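Local structure of IclR transcriptional regulator (Thermotoga maritima, 1MKM) at residues M92-E97 with K237-E242; D132-A137 with K152-I157. The protein probably binds DNA as a winged helix-turn-helix transcription factor of the IclR family, acting as a repressor and carrying a zinc ion. One frame throughout, in Å; residues are numbered along the deposited sequence.

Interaction 1. Residues M92-E97 with K237-E242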
loop_
_atom_site.group_PDB
_atom_site.type_symbol
_atom_site.label_atom_id
_atom_site.label_comp_id
_atom_site.label_asym_id
_atom_site.label_seq_id
_atom_site.Cartn_x
_atom_site.Cartn_y
_atom_site.Cartn_z
ATOM N N MET B 92 -8.584 18.366 -18.155
ATOM C CA MET B 92 -7.345 17.818 -17.622
ATOM C C MET B 92 -6.744 16.739 -18.528
ATOM O O MET B 92 -5.517 16.617 -18.649
ATOM C CB MET B 92 -7.581 17.236 -16.236
ATOM C CG MET B 92 -6.356 16.572 -15.625
ATOM S SD MET B 92 -6.044 14.868 -16.180
ATOM C CE MET B 92 -7.431 14.052 -15.439
ATOM N N LYS B 93 -7.611 15.953 -19.158
ATOM C CA LYS B 93 -7.151 14.885 -20.031
ATOM C C LYS B 93 -6.685 15.419 -21.374
ATOM O O LYS B 93 -5.898 14.771 -22.065
ATOM C CB LYS B 93 -8.261 13.859 -20.216
ATOM C CG LYS B 93 -8.680 13.232 -18.911
ATOM C CD LYS B 93 -9.960 12.443 -19.068
ATOM C CE LYS B 93 -9.695 11.080 -19.653
ATOM N NZ LYS B 93 -8.848 10.285 -18.727
ATOM N N ARG B 94 -7.156 16.610 -21.734
ATOM C CA ARG B 94 -6.761 17.217 -22.997
ATOM C C ARG B 94 -5.656 18.255 -22.851
ATOM O O ARG B 94 -5.232 18.846 -23.843
ATOM C CB ARG B 94 -7.971 17.837 -23.689
ATOM C CG ARG B 94 -9.094 16.841 -23.891
ATOM C CD ARG B 94 -10.123 17.342 -24.874
ATOM N NE ARG B 94 -10.855 18.503 -24.390
ATOM C CZ ARG B 94 -11.697 19.210 -25.134
ATOM N NH1 ARG B 94 -11.907 18.874 -26.400
ATOM N NH2 ARG B 94 -12.337 20.243 -24.609
ATOM N N THR B 95 -5.185 18.477 -21.625
ATOM C CA THR B 95 -4.104 19.431 -21.406
ATOM C C THR B 95 -3.038 18.805 -20.524
ATOM O O THR B 95 -1.854 19.152 -20.624
ATOM C CB THR B 95 -4.584 20.717 -20.716
ATOM O OG1 THR B 95 -4.970 20.415 -19.370
ATOM C CG2 THR B 95 -5.758 21.334 -21.473
ATOM N N GLY B 96 -3.473 17.878 -19.664
ATOM C CA GLY B 96 -2.572 17.195 -18.752
ATOM C C GLY B 96 -2.264 18.055 -17.542
ATOM O O GLY B 96 -1.460 17.693 -16.678
ATOM N N GLU B 97 -2.929 19.202 -17.475
ATOM C CA GLU B 97 -2.723 20.147 -16.395
ATOM C C GLU B 97 -3.839 20.104 -15.365
ATOM O O GLU B 97 -4.971 19.712 -15.669
ATOM C CB GLU B 97 -2.624 21.562 -16.970
ATOM C CG GLU B 97 -1.619 21.705 -18.096
ATOM C CD GLU B 97 -0.255 21.215 -17.699
ATOM O OE1 GLU B 97 0.270 21.690 -16.672
ATOM O OE2 GLU B 97 0.302 20.350 -18.411
ATOM N N LYS B 237 -12.203 28.344 -22.539
ATOM C CA LYS B 237 -13.368 29.071 -23.021
ATOM C C LYS B 237 -14.403 28.130 -23.612
ATOM O O LYS B 237 -15.601 28.379 -23.508
ATOM C CB LYS B 237 -12.965 30.116 -24.065
ATOM C CG LYS B 237 -13.352 31.539 -23.679
ATOM C CD LYS B 237 -14.836 31.653 -23.334
ATOM C CE LYS B 237 -15.191 33.071 -22.900
ATOM N NZ LYS B 237 -16.619 33.232 -22.482
ATOM N N GLU B 238 -13.944 27.045 -24.224
ATOM C CA GLU B 238 -14.860 26.080 -24.820
ATOM C C GLU B 238 -15.785 25.469 -23.767
ATOM O O GLU B 238 -17.002 25.396 -23.969
ATOM C CB GLU B 238 -14.092 24.957 -25.521
ATOM C CG GLU B 238 -15.002 23.914 -26.163
ATOM C CD GLU B 238 -14.258 22.663 -26.607
ATOM O OE1 GLU B 238 -13.219 22.796 -27.286
ATOM O OE2 GLU B 238 -14.717 21.546 -26.285
ATOM N N LYS B 239 -15.204 25.020 -22.654
ATOM C CA LYS B 239 -15.983 24.421 -21.581
ATOM C C LYS B 239 -16.751 25.528 -20.885
ATOM O O LYS B 239 -17.909 25.354 -20.517
ATOM C CB LYS B 239 -15.068 23.705 -20.575
ATOM C CG LYS B 239 -14.293 22.522 -21.151
ATOM C CD LYS B 239 -15.236 21.418 -21.626
ATOM C CE LYS B 239 -14.472 20.195 -22.139
ATOM N NZ LYS B 239 -15.388 19.107 -22.584
ATOM N N ALA B 240 -16.109 26.677 -20.708
ATOM C CA ALA B 240 -16.779 27.796 -20.058
ATOM C C ALA B 240 -18.139 28.029 -20.716
ATOM O O ALA B 240 -19.191 27.946 -20.067
ATOM C CB ALA B 240 -15.925 29.048 -20.160
ATOM N N GLU B 241 -18.113 28.316 -22.014
ATOM C CA GLU B 241 -19.335 28.563 -22.761
ATOM C C GLU B 241 -20.373 27.465 -22.538
ATOM O O GLU B 241 -21.545 27.751 -22.290
ATOM C CB GLU B 241 -19.015 28.695 -24.254
ATOM C CG GLU B 241 -20.242 28.677 -25.144
ATOM C CD GLU B 241 -19.921 29.017 -26.581
ATOM O OE1 GLU B 241 -18.927 28.465 -27.110
ATOM O OE2 GLU B 241 -20.669 29.828 -27.176
ATOM N N GLU B 242 -19.942 26.210 -22.615
ATOM C CA GLU B 242 -20.857 25.084 -22.425
ATOM C C GLU B 242 -21.480 25.067 -21.035
ATOM O O GLU B 242 -22.690 24.858 -20.890
ATOM C CB GLU B 242 -20.135 23.758 -22.669
ATOM C CG GLU B 242 -20.920 22.537 -22.210
ATOM C CD GLU B 242 -22.153 22.286 -23.044
ATOM O OE1 GLU B 242 -22.911 23.244 -23.290
ATOM O OE2 GLU B 242 -22.370 21.125 -23.452
#
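A surface salt bridge between Arg94 and Glu238 ties the chain next to helix 79-93 to the flank of the last long helix, 226-246. Arg94 NH2 donates to Glu238 OE2 over 3.2 Å, and the bond is nearly straight, with an N-H...O angle of 166°. The two flat groups meet unequally. OE2 lies close to the guanidinium plane, at its edge, whereas the arginine nitrogen reaches the carboxylate oxygen from well above the carboxylate plane; the planes stand 79° apart. A single N-H thus carries the pair, since Arg94 NH1 stays 3.9 Å from the same OE2. Glu238 sends its CG anti to the backbone N (chi1 180°) and continues extended, which carries the carboxylate outward from its helix to where the bent arginine chain arrives at about a right angle.

Lys239 comes from the direction opposite to Arg94, and its CE lies 3.3 Å from Arg94 NH2. Its NZ is 3.8 Å from that same nitrogen, a proximity of like charges that Asp90, one turn back on helix 79-93, probably offsets: its OD2 forms salt bridges with both Arg94 NE and Lys239 NZ. The arginine therefore spans two acids, one on each helix, while the Lys239 side chain touches His87 and Ile91.

Just beyond Arg94, Thr95 OG1 accepts from Glu97 N at 3.0 Å in an ST turn. Gly96, with a positive phi, lies within this turn, which leads into strand 98-105. Two acids interleaved with two basic side chains make this a charged network at a helix-helix interface, in the GAF-like C-terminal domain of this IclR-family protein.

Interaction 2. Residues D132-A137 with K152-I157; sequences DLYSTA and KEYLKI
Tyr154 pushes its phenol end between Leu133 and Tyr134, and its OH is the atom that does most of the touching. The hydroxyl oxygen lies 3.2 Å from Tyr134 CD1, at the edge of that ring and near its plane, and 3.7 Å from Tyr134 CB. Leu133 contributes its CB, 4.0 Å from the same OH. The two tyrosine side chains cross at about a right angle, and Tyr134 CB in turn sits at the edge of the Tyr154 ring, 4.4 Å from CE2. No direct hydrogen bond joins the segments.

A water supplies the polar link instead. It lies 2.6 Å from Tyr154 OH and weakly accepts from Leu133 N at 3.4 Å, so the phenol oxygen has a polar partner at this buried contact. The same water sits at the edge of the Tyr134 ring, in its plane.

Torsions set up the meeting. Tyr154 carries CG anti to the backbone N (chi1 178°), which takes the ring away from helix 148-157 toward the loop. Tyr134 CG is tucked in over its own backbone, flanked by N and C (chi1 66°), which swings the ring to the side where Tyr154 arrives. Farther out, Tyr134 OH makes a weak hydrogen bond to Lys161 O, and the ring packs on Leu160 and Thr167; the ring of Tyr154 meets that of Phe107 with planes about 55° apart.

Leu133 reaches Ile142 and Leu143 of helix 137-143 as well as Ile102 and Lys104 of strand 98-105, and Tyr154 also touches Leu143. The loop connecting strand 130-132 to helix 137-143 is thereby packed against helix 148-157, with helix 137-143 and strand 98-105 completing the surroundings of Leu133.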
loop_
_atom_site.group_PDB
_atom_site.type_symbol
_atom_site.label_atom_id
_atom_site.label_comp_id
_atom_site.label_asym_id
_atom_site.label_seq_id
_atom_site.Cartn_x
_atom_site.Cartn_y
_atom_site.Cartn_z
ATOM N N ASP B 132 -7.945 34.707 -3.350
ATOM C CA ASP B 132 -7.939 36.136 -3.602
ATOM C C ASP B 132 -8.366 36.307 -5.048
ATOM O O ASP B 132 -7.768 35.710 -5.941
ATOM C CB ASP B 132 -6.533 36.694 -3.403
ATOM C CG ASP B 132 -6.011 36.456 -2.009
ATOM O OD1 ASP B 132 -6.711 36.830 -1.042
ATOM O OD2 ASP B 132 -4.901 35.897 -1.876
ATOM N N LEU B 133 -9.402 37.108 -5.274
ATOM C CA LEU B 133 -9.914 37.333 -6.616
ATOM C C LEU B 133 -9.054 38.252 -7.477
ATOM O O LEU B 133 -9.416 38.546 -8.614
ATOM C CB LEU B 133 -11.334 37.895 -6.551
ATOM C CG LEU B 133 -12.489 36.920 -6.298
ATOM C CD1 LEU B 133 -13.806 37.683 -6.188
ATOM C CD2 LEU B 133 -12.573 35.918 -7.446
ATOM N N TYR B 134 -7.913 38.693 -6.960
ATOM C CA TYR B 134 -7.074 39.588 -7.737
ATOM C C TYR B 134 -5.739 39.004 -8.173
ATOM O O TYR B 134 -5.285 39.282 -9.288
ATOM C CB TYR B 134 -6.825 40.887 -6.970
ATOM C CG TYR B 134 -6.003 40.716 -5.707
ATOM C CD1 TYR B 134 -6.593 40.315 -4.508
ATOM C CD2 TYR B 134 -4.629 40.946 -5.719
ATOM C CE1 TYR B 134 -5.832 40.152 -3.353
ATOM C CE2 TYR B 134 -3.865 40.780 -4.578
ATOM C CZ TYR B 134 -4.468 40.383 -3.400
ATOM O OH TYR B 134 -3.691 40.199 -2.279
ATOM N N SER B 135 -5.101 38.211 -7.312
ATOM C CA SER B 135 -3.801 37.625 -7.655
ATOM C C SER B 135 -3.915 36.291 -8.388
ATOM O O SER B 135 -2.907 35.660 -8.695
ATOM C CB SER B 135 -2.941 37.435 -6.402
ATOM O OG SER B 135 -3.506 36.468 -5.536
ATOM N N THR B 136 -5.141 35.874 -8.678
ATOM C CA THR B 136 -5.366 34.613 -9.364
ATOM C C THR B 136 -6.107 34.820 -10.701
ATOM O O THR B 136 -6.913 35.742 -10.833
ATOM C CB THR B 136 -6.154 33.651 -8.443
ATOM O OG1 THR B 136 -6.115 32.327 -8.980
ATOM C CG2 THR B 136 -7.595 34.091 -8.320
ATOM N N ALA B 137 -5.826 33.967 -11.688
ATOM C CA ALA B 137 -6.456 34.072 -13.009
ATOM C C ALA B 137 -7.974 33.900 -12.987
ATOM O O ALA B 137 -8.718 34.762 -13.466
ATOM C CB ALA B 137 -5.842 33.063 -13.966
ATOM N N LYS B 152 -15.967 48.728 -8.766
ATOM C CA LYS B 152 -15.459 49.956 -8.175
ATOM C C LYS B 152 -15.302 49.843 -6.661
ATOM O O LYS B 152 -14.314 50.323 -6.090
ATOM C CB LYS B 152 -16.396 51.116 -8.539
ATOM C CG LYS B 152 -16.508 51.335 -10.051
ATOM C CD LYS B 152 -17.520 52.411 -10.421
ATOM C CE LYS B 152 -17.588 52.593 -11.936
ATOM N NZ LYS B 152 -18.607 53.601 -12.330
ATOM N N GLU B 153 -16.266 49.190 -6.014
ATOM C CA GLU B 153 -16.201 49.031 -4.572
ATOM C C GLU B 153 -15.107 48.059 -4.161
ATOM O O GLU B 153 -14.441 48.269 -3.146
ATOM C CB GLU B 153 -17.526 48.535 -4.007
ATOM C CG GLU B 153 -17.508 48.528 -2.488
ATOM C CD GLU B 153 -18.654 47.759 -1.879
ATOM O OE1 GLU B 153 -18.626 46.510 -1.922
ATOM O OE2 GLU B 153 -19.582 48.409 -1.357
ATOM N N TYR B 154 -14.931 46.991 -4.937
ATOM C CA TYR B 154 -13.901 46.002 -4.617
ATOM C C TYR B 154 -12.547 46.684 -4.489
ATOM O O TYR B 154 -11.897 46.606 -3.445
ATOM C CB TYR B 154 -13.812 44.923 -5.708
ATOM C CG TYR B 154 -12.720 43.888 -5.467
ATOM C CD1 TYR B 154 -12.955 42.764 -4.677
ATOM C CD2 TYR B 154 -11.442 44.053 -6.007
ATOM C CE1 TYR B 154 -11.946 41.827 -4.428
ATOM C CE2 TYR B 154 -10.424 43.125 -5.758
ATOM C CZ TYR B 154 -10.685 42.014 -4.968
ATOM O OH TYR B 154 -9.686 41.101 -4.711
ATOM N N LEU B 155 -12.123 47.339 -5.571
ATOM C CA LEU B 155 -10.840 48.032 -5.608
ATOM C C LEU B 155 -10.779 49.001 -4.444
ATOM O O LEU B 155 -9.711 49.282 -3.900
ATOM C CB LEU B 155 -10.680 48.797 -6.925
ATOM C CG LEU B 155 -10.710 47.989 -8.226
ATOM C CD1 LEU B 155 -12.082 47.366 -8.423
ATOM C CD2 LEU B 155 -10.383 48.902 -9.394
ATOM N N LYS B 156 -11.949 49.498 -4.066
ATOM C CA LYS B 156 -12.074 50.437 -2.967
ATOM C C LYS B 156 -11.861 49.781 -1.600
ATOM O O LYS B 156 -11.223 50.364 -0.725
ATOM C CB LYS B 156 -13.453 51.097 -3.020
ATOM C CG LYS B 156 -13.582 52.237 -4.035
ATOM C CD LYS B 156 -15.040 52.684 -4.219
ATOM C CE LYS B 156 -15.863 52.594 -2.928
ATOM N NZ LYS B 156 -15.356 53.441 -1.812
ATOM N N ILE B 157 -12.382 48.570 -1.424
ATOM C CA ILE B 157 -12.263 47.859 -0.146
ATOM C C ILE B 157 -11.029 46.960 -0.018
ATOM O O ILE B 157 -10.085 47.271 0.715
ATOM C CB ILE B 157 -13.523 46.983 0.125
ATOM C CG1 ILE B 157 -14.787 47.851 0.085
ATOM C CG2 ILE B 157 -13.396 46.287 1.480
ATOM C CD1 ILE B 157 -16.081 47.080 0.300
HETATM O O HOH W 1 -9.350 39.410 -2.781
#

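How the interactions relate
Both contacts belong to the C-terminal regulatory domain of the IclR family, with centres 25 Å apart and nearest atoms about 11 Å apart, so they do not touch. Along the chain, interaction 2 falls wholly between the two segments of interaction 1. They differ in character: interaction 1 is a charged contact at the surface, away from the zinc-binding residues, whereas interaction 2 is buried and lies closer to the metal. The Leu133 side chain is about 10 Å from a bound zinc ion. Separately, the side chain of Tyr134 is about 9 Å from that of Asp189, a residue seen to bind zinc in a structure of this protein. Strand 98-105, which starts directly after 92-97, connects the two regions.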